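Avidin-related protein 2 (Gallus gallus, PDB 1WBI) binds biotin as a tetrameric member of the chicken avidin family, each subunit holding the vitamin in its own beta-barrel pocket. Local coordinates at the interface of chains A and B. Numbering follows the deposited sequence. Chains: chain A/B, Avidin-related protein 2.

Contact 1: the interface of chains A and B. Residues chain A 79, 81, 97-99, 114; chain B 79, 81, 97-99.
A:Val79 and B:Val79 meet across the two-fold axis that relates the chains, their side chains sliding past each other in opposite directions with CG2 of A:Val79 3.6 Å from CG2 of B:Val79. In each, CG1 stands anti to the carbonyl carbon (chi1 -64° in A:Val79, -68° in B:Val79), which puts CG2 between the backbone N and the carbonyl carbon, from where it can also touch the next valine over: A:Val79 CG2 is 3.8 Å from B:Val81 CB, and the twin pair matches it. The leucines add a second set of apolar contacts. A:Leu99 and B:Leu99 reach tip to tip, CG of A:Leu99 lying 3.7 Å from CD1 of B:Leu99, while CG1 of each Val81 packs on CB of the opposite Leu99. CD1 of A:Leu99 also rests on the backbone of B:Lys97, 3.7 Å from its carbonyl O. No direct polar bond crosses this patch; strands 77-86 and 92-101 of both barrels meet mainly through side-chain carbon, with strand 114-123 of chain A joining through A:Thr114. Water bridges the polar groups beside A:Thr114. The extended chain of B:Lys97 crosses A:Thr114 obliquely, CD passing 3.5 Å from OG1, and carries its terminal amine NZ onward to water 1, which A:Thr114 OG1 also holds. From the same hydroxyl, water 2 leads back to chain B: it is 2.8 Å from A:Thr114 OG1 and 3.1 Å from the carbonyl O of B:Val81.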
loop_
_atom_site.group_PDB
_atom_site.type_symbol
_atom_site.label_atom_id
_atom_site.label_comp_id
_atom_site.label_asym_id
_atom_site.label_seq_id
_atom_site.Cartn_x
_atom_site.Cartn_y
_atom_site.Cartn_z
ATOM N N VAL A 79 6.950 3.675 -8.632
ATOM C CA VAL A 79 7.745 4.429 -7.672
ATOM C C VAL A 79 8.156 3.530 -6.528
ATOM O O VAL A 79 7.427 2.572 -6.144
ATOM C CB VAL A 79 6.992 5.637 -7.099
ATOM C CG1 VAL A 79 6.662 6.705 -8.184
ATOM C CG2 VAL A 79 5.677 5.200 -6.455
ATOM N N VAL A 81 10.136 3.658 -2.591
ATOM C CA VAL A 81 10.591 4.506 -1.463
ATOM C C VAL A 81 11.166 3.617 -0.405
ATOM O O VAL A 81 10.709 2.490 -0.197
ATOM C CB VAL A 81 9.437 5.348 -0.908
ATOM C CG1 VAL A 81 8.480 4.549 -0.055
ATOM C CG2 VAL A 81 9.951 6.553 -0.166
ATOM N N LYS A 97 9.518 -0.221 -0.454
ATOM C CA LYS A 97 8.158 -0.522 -0.845
ATOM C C LYS A 97 7.887 0.240 -2.124
ATOM O O LYS A 97 8.490 1.291 -2.385
ATOM C CB LYS A 97 7.163 -0.193 0.257
ATOM C CG LYS A 97 7.375 -1.236 1.384
ATOM C CD LYS A 97 6.749 -1.052 2.686
ATOM C CE LYS A 97 7.045 -2.162 3.691
ATOM N NZ LYS A 97 7.276 -3.659 2.760
ATOM N N TRP A 98 6.992 -0.294 -2.943
ATOM C CA TRP A 98 6.709 0.270 -4.244
ATOM C C TRP A 98 5.246 0.267 -4.558
ATOM O O TRP A 98 4.458 -0.536 -4.011
ATOM C CB TRP A 98 7.526 -0.432 -5.377
ATOM C CG TRP A 98 7.370 -1.924 -5.505
ATOM C CD1 TRP A 98 8.278 -2.855 -5.098
ATOM C CD2 TRP A 98 6.283 -2.645 -6.090
ATOM N NE1 TRP A 98 7.808 -4.123 -5.380
ATOM C CE2 TRP A 98 6.596 -4.012 -6.015
ATOM C CE3 TRP A 98 5.109 -2.262 -6.747
ATOM C CZ2 TRP A 98 5.710 -5.018 -6.495
ATOM C CZ3 TRP A 98 4.266 -3.230 -7.234
ATOM C CH2 TRP A 98 4.572 -4.612 -7.112
ATOM N N LEU A 99 4.909 1.162 -5.484
ATOM C CA LEU A 99 3.588 1.213 -6.120
ATOM C C LEU A 99 3.826 1.190 -7.651
ATOM O O LEU A 99 4.716 1.908 -8.157
ATOM C CB LEU A 99 2.831 2.501 -5.762
ATOM C CG LEU A 99 2.524 2.738 -4.287
ATOM C CD1 LEU A 99 1.962 4.159 -4.116
ATOM C CD2 LEU A 99 1.561 1.777 -3.784
ATOM N N THR A 114 -3.597 0.407 -9.223
ATOM C CA THR A 114 -2.354 0.519 -8.442
ATOM C C THR A 114 -2.001 -0.742 -7.671
ATOM O O THR A 114 -2.681 -1.116 -6.733
ATOM C CB THR A 114 -2.388 1.743 -7.494
ATOM O OG1 THR A 114 -2.755 2.918 -8.248
ATOM C CG2 THR A 114 -1.029 1.949 -6.894
ATOM N N VAL B 79 6.756 9.280 -2.071
ATOM C CA VAL B 79 6.619 9.083 -3.497
ATOM C C VAL B 79 5.123 9.063 -3.838
ATOM O O VAL B 79 4.290 8.556 -3.066
ATOM C CB VAL B 79 7.303 7.775 -3.988
ATOM C CG1 VAL B 79 8.793 7.909 -3.854
ATOM C CG2 VAL B 79 6.738 6.524 -3.297
ATOM N N VAL B 81 2.417 8.261 -7.249
ATOM C CA VAL B 81 2.259 7.666 -8.592
ATOM C C VAL B 81 0.816 7.762 -8.982
ATOM O O VAL B 81 -0.077 7.655 -8.137
ATOM C CB VAL B 81 2.778 6.182 -8.640
ATOM C CG1 VAL B 81 1.815 5.225 -8.061
ATOM C CG2 VAL B 81 3.136 5.801 -10.083
ATOM N N LYS B 97 -1.786 7.692 -5.743
ATOM C CA LYS B 97 -1.520 7.005 -4.473
ATOM C C LYS B 97 -0.076 7.309 -4.094
ATOM O O LYS B 97 0.749 7.584 -4.951
ATOM C CB LYS B 97 -1.814 5.498 -4.618
ATOM C CG LYS B 97 -3.342 5.320 -4.787
ATOM C CD LYS B 97 -3.901 4.022 -5.078
ATOM C CE LYS B 97 -5.422 4.092 -5.053
ATOM N NZ LYS B 97 -6.049 2.867 -5.676
ATOM N N TRP B 98 0.195 7.233 -2.794
ATOM C CA TRP B 98 1.484 7.575 -2.303
ATOM C C TRP B 98 1.941 6.622 -1.209
ATOM O O TRP B 98 1.134 5.930 -0.574
ATOM C CB TRP B 98 1.480 9.042 -1.778
ATOM C CG TRP B 98 0.443 9.415 -0.728
ATOM C CD1 TRP B 98 -0.700 10.129 -0.940
ATOM C CD2 TRP B 98 0.483 9.097 0.662
ATOM N NE1 TRP B 98 -1.353 10.315 0.252
ATOM C CE2 TRP B 98 -0.652 9.701 1.261
ATOM C CE3 TRP B 98 1.419 8.473 1.490
ATOM C CZ2 TRP B 98 -0.913 9.584 2.641
ATOM C CZ3 TRP B 98 1.154 8.395 2.864
ATOM C CH2 TRP B 98 0.010 8.937 3.410
ATOM N N LEU B 99 3.247 6.647 -1.026
ATOM C CA LEU B 99 3.906 6.009 0.126
ATOM C C LEU B 99 4.776 7.085 0.794
ATOM O O LEU B 99 5.487 7.832 0.122
ATOM C CB LEU B 99 4.797 4.846 -0.331
ATOM C CG LEU B 99 4.083 3.648 -0.992
ATOM C CD1 LEU B 99 5.142 2.734 -1.647
ATOM C CD2 LEU B 99 3.237 2.906 -0.044
HETATM O O HOH W 1 -5.510 3.375 -8.275
HETATM O O HOH W 2 -2.359 5.629 -8.538
#

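Contact 2: the interface of chains A and B. Residues chain A 51-53, 68, 70; chain B 31, 53-55.
This is a two-fold, largely apolar interface centred on strands 50-56 of two barrels, joined by strand 64-70 of chain A and 31-37 of chain B, probably one of the subunit contacts that hold the avidin-type tetramer together. A:Leu53 and B:Leu53 cross at about a right angle and pack tightly, CG of A:Leu53 lying 3.4 Å from CD2 of B:Leu53. Both side chains have CG anti to the backbone N (chi1 -166° in A:Leu53, -175° in B:Leu53), which turns their branched ends toward one another. CD2 of A:Leu53 reaches further into chain B, 3.6 Å from the carbonyl O of B:Gly54, and also touches the aliphatic CB and CG of B:Glu31. An alanine in place of B:Leu53 would probably open a gap against the branched end of A:Leu53 and leave that side chain freer to turn. B:Ile55 fills the neighbouring position with both of its branches: CD1 sits 3.9 Å from CB of A:Leu53, and CG2 is 3.7 Å from CB of A:His70. The isoleucine crosses A:His70 at about a right angle, meeting its CB and the CG and CD2 carbons of the imidazole rather than the ring nitrogens. No direct polar bond spans the patch, but water 3 ties the strands together. It lies 2.7 Å from the carbonyl O of A:Leu53 and 2.7 Å from that of B:Leu53, and the A:Thr68 hydroxyl OG1 approaches it to 2.8 Å.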
loop_
_atom_site.group_PDB
_atom_site.type_symbol
_atom_site.label_atom_id
_atom_site.label_comp_id
_atom_site.label_asym_id
_atom_site.label_seq_id
_atom_site.Cartn_x
_atom_site.Cartn_y
_atom_site.Cartn_z
ATOM N N PRO A 51 14.468 4.257 -17.751
ATOM C CA PRO A 51 15.076 5.319 -16.966
ATOM C C PRO A 51 14.421 5.507 -15.584
ATOM O O PRO A 51 13.205 5.356 -15.437
ATOM C CB PRO A 51 14.849 6.571 -17.838
ATOM C CG PRO A 51 13.653 6.287 -18.559
ATOM C CD PRO A 51 13.633 4.803 -18.827
ATOM N N LEU A 52 15.250 5.848 -14.612
ATOM C CA LEU A 52 14.758 6.252 -13.320
ATOM C C LEU A 52 15.318 7.609 -12.923
ATOM O O LEU A 52 16.366 8.077 -13.434
ATOM C CB LEU A 52 15.080 5.201 -12.283
ATOM C CG LEU A 52 16.547 5.081 -11.853
ATOM C CD1 LEU A 52 16.869 5.945 -10.677
ATOM C CD2 LEU A 52 16.936 3.667 -11.553
ATOM N N LEU A 53 14.649 8.260 -11.971
ATOM C CA LEU A 53 15.049 9.548 -11.452
ATOM C C LEU A 53 14.572 9.621 -10.019
ATOM O O LEU A 53 13.415 9.270 -9.765
ATOM C CB LEU A 53 14.338 10.621 -12.246
ATOM C CG LEU A 53 14.765 12.049 -12.156
ATOM C CD1 LEU A 53 16.242 12.163 -12.543
ATOM C CD2 LEU A 53 13.877 12.933 -13.068
ATOM N N THR A 68 11.417 7.207 -9.192
ATOM C CA THR A 68 10.390 6.908 -10.192
ATOM C C THR A 68 11.046 6.161 -11.339
ATOM O O THR A 68 12.159 6.539 -11.759
ATOM C CB THR A 68 9.749 8.174 -10.756
ATOM O OG1 THR A 68 9.088 8.914 -9.693
ATOM C CG2 THR A 68 8.725 7.875 -11.765
ATOM N N HIS A 70 10.151 5.195 -15.228
ATOM C CA HIS A 70 9.294 5.389 -16.418
ATOM C C HIS A 70 9.544 4.214 -17.337
ATOM O O HIS A 70 10.603 4.147 -17.971
ATOM C CB HIS A 70 9.660 6.732 -17.118
ATOM C CG HIS A 70 9.110 6.872 -18.507
ATOM N ND1 HIS A 70 9.570 6.131 -19.579
ATOM C CD2 HIS A 70 8.118 7.662 -18.990
ATOM C CE1 HIS A 70 8.894 6.480 -20.663
ATOM N NE2 HIS A 70 8.028 7.423 -20.343
ATOM N N GLU B 31 10.798 14.293 -17.939
ATOM C CA GLU B 31 11.327 14.591 -16.606
ATOM C C GLU B 31 10.913 15.993 -16.165
ATOM O O GLU B 31 10.825 16.927 -16.983
ATOM C CB GLU B 31 12.836 14.472 -16.607
ATOM C CG GLU B 31 13.374 13.108 -17.072
ATOM C CD GLU B 31 14.858 13.123 -17.423
ATOM O OE1 GLU B 31 15.525 14.175 -17.285
ATOM O OE2 GLU B 31 15.347 12.066 -17.868
ATOM N N LEU B 53 10.936 15.644 -7.748
ATOM C CA LEU B 53 11.551 15.278 -9.006
ATOM C C LEU B 53 10.804 14.052 -9.525
ATOM O O LEU B 53 10.564 13.118 -8.767
ATOM C CB LEU B 53 13.002 14.928 -8.738
ATOM C CG LEU B 53 13.879 14.626 -9.957
ATOM C CD1 LEU B 53 14.125 15.878 -10.808
ATOM C CD2 LEU B 53 15.220 14.107 -9.504
ATOM N N GLY B 54 10.423 14.045 -10.809
ATOM C CA GLY B 54 9.604 12.944 -11.323
ATOM C C GLY B 54 9.667 12.807 -12.830
ATOM O O GLY B 54 10.395 13.534 -13.491
ATOM N N ILE B 55 8.893 11.849 -13.336
ATOM C CA ILE B 55 8.836 11.576 -14.756
ATOM C C ILE B 55 7.381 11.291 -15.122
ATOM O O ILE B 55 6.686 10.542 -14.423
ATOM C CB ILE B 55 9.686 10.334 -15.171
ATOM C CG1 ILE B 55 11.014 10.281 -14.460
ATOM C CG2 ILE B 55 9.856 10.364 -16.727
ATOM C CD1 ILE B 55 11.841 9.055 -14.794
HETATM O O HOH W 3 11.198 10.474 -8.677
#

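Contact 1 and contact 2 belong to the same two-fold interface of chains A and B, the centres of their C-alpha atoms about 13 Å apart. They share no residue and draw on different strands: 77-86, 92-101 and 114-123 in contact 1, against 31-37, 50-56 and 64-70 in contact 2. Successive parts of each barrel wall thus face the partner, making one broad surface in which carbon packing is supplemented by bridging water. The two-fold gives each off-axis contact a twin with the chains exchanged, while the two Val79 meet at the axis; together the patches probably fix how the two barrels sit against each other.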